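Local coordinates for hypothetical protein (PDB 2OD6), which is of unknown function but forms a dimer of ferredoxin-like subunits, with 10-oxohexadecanoic acid, possibly carried along from purification, modelled in a pocket, at the interface of chains A and B. Sequence-based numbering; all coordinates share one arbitrary frame. Chains: chain A/B, hypothetical protein.

The interface of chains A and B. Residues chain A 52, 54-55; chain B 100-103.
A:Val52, at the end of strand 44-52, packs on B:Ser102 of strand 98-109 at the two-fold interface of this dimeric ferredoxin-like protein of the DUF6974 family. A:Val52 sets CG1 anti to its backbone N (chi1 174°), and this methyl lies 4.1 Å from CB of B:Ser102. Next outward, in the loop after strand 44-52, the flat amide of A:Asn54 packs on CB and CG of B:Arg103, with its CG 3.8 Å from CB of the arginine. The two side chains cross at about a right angle. The guanidinium runs nearly parallel to the amide but is offset and not stacked on it. CG of A:Asn54 takes the crowded position between backbone N and carbonyl carbon (chi1 75°), which, with the turn at chi2 (-44°), presents the amide to the strand backbone. Its OD1 accepts a nearly straight hydrogen bond of 2.9 Å from the backbone N of B:Arg103. This N lies well above the plane of the A:Asn54 side-chain carbonyl. Its ND2 donates to the backbone O of B:Thr101 at 3.0 Å. That O lies close to the A:Asn54 amide plane, whereas ND2 stands above the plane of the B:Thr101 carbonyl. Two bonds thus fix the rotation of the amide. An alanine here would remove both bonds and the cover over B:Arg103, and would probably loosen the loop from the strand. At the polar rim, A:Lys55 bends at chi2 (-61°) and then runs extended past B:Ser102, its CE 3.5 Å from OG. The terminal amine NZ donates to O of B:Thr101 at 2.9 Å, also from above the carbonyl plane, so this carbonyl receives two donors from chain A. The lysine charge is likely to polarise it.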
loop_
_atom_site.group_PDB
_atom_site.type_symbol
_atom_site.label_atom_id
_atom_site.label_comp_id
_atom_site.label_asym_id
_atom_site.label_seq_id
_atom_site.Cartn_x
_atom_site.Cartn_y
_atom_site.Cartn_z
ATOM N N VAL A 52 6.031 -3.566 8.934
ATOM C CA VAL A 52 4.957 -2.911 9.689
ATOM C C VAL A 52 5.405 -2.889 11.157
ATOM O O VAL A 52 5.666 -3.951 11.741
ATOM C CB VAL A 52 3.592 -3.619 9.537
ATOM C CG1 VAL A 52 2.508 -2.928 10.508
ATOM C CG2 VAL A 52 3.087 -3.621 8.017
ATOM N N ASN A 54 3.744 -0.865 13.789
ATOM C CA ASN A 54 2.692 -0.365 14.704
ATOM C C ASN A 54 1.613 -1.333 15.065
ATOM O O ASN A 54 0.604 -0.939 15.598
ATOM C CB ASN A 54 2.072 0.935 14.159
ATOM C CG ASN A 54 1.121 0.693 12.993
ATOM O OD1 ASN A 54 1.420 -0.084 12.102
ATOM N ND2 ASN A 54 0.003 1.388 12.980
ATOM N N LYS A 55 1.829 -2.616 14.835
ATOM C CA LYS A 55 0.828 -3.649 15.139
ATOM C C LYS A 55 1.299 -4.531 16.232
ATOM O O LYS A 55 0.788 -5.666 16.428
ATOM C CB LYS A 55 0.530 -4.469 13.877
ATOM C CG LYS A 55 -0.064 -3.672 12.808
ATOM C CD LYS A 55 -1.360 -3.075 13.210
ATOM C CE LYS A 55 -1.887 -2.223 12.048
ATOM N NZ LYS A 55 -3.106 -1.457 12.403
ATOM N N THR B 100 -8.058 1.916 9.396
ATOM C CA THR B 100 -7.014 1.122 10.038
ATOM C C THR B 100 -5.733 1.374 9.298
ATOM O O THR B 100 -5.707 1.209 8.083
ATOM C CB THR B 100 -7.353 -0.380 10.037
ATOM O OG1 THR B 100 -6.335 -1.096 10.747
ATOM C CG2 THR B 100 -7.493 -0.945 8.609
ATOM N N THR B 101 -4.691 1.797 10.022
ATOM C CA THR B 101 -3.418 2.205 9.425
ATOM C C THR B 101 -2.261 1.299 9.850
ATOM O O THR B 101 -2.177 0.854 11.009
ATOM C CB THR B 101 -3.055 3.688 9.743
ATOM O OG1 THR B 101 -4.096 4.536 9.273
ATOM C CG2 THR B 101 -1.756 4.103 9.056
ATOM N N SER B 102 -1.430 0.990 8.863
ATOM C CA SER B 102 -0.186 0.262 9.023
ATOM C C SER B 102 0.950 1.213 8.691
ATOM O O SER B 102 1.044 1.706 7.567
ATOM C CB SER B 102 -0.147 -0.961 8.118
ATOM O OG SER B 102 -0.977 -1.970 8.663
ATOM N N ARG B 103 1.775 1.471 9.712
ATOM C CA ARG B 103 2.942 2.344 9.612
ATOM C C ARG B 103 4.187 1.500 9.456
ATOM O O ARG B 103 4.390 0.559 10.208
ATOM C CB ARG B 103 3.017 3.236 10.859
ATOM C CG ARG B 103 1.797 4.068 10.949
ATOM C CD ARG B 103 1.770 5.096 12.019
ATOM N NE ARG B 103 0.544 5.864 11.802
ATOM C CZ ARG B 103 0.021 6.760 12.626
ATOM N NH1 ARG B 103 0.610 7.073 13.779
ATOM N NH2 ARG B 103 -1.114 7.358 12.278
#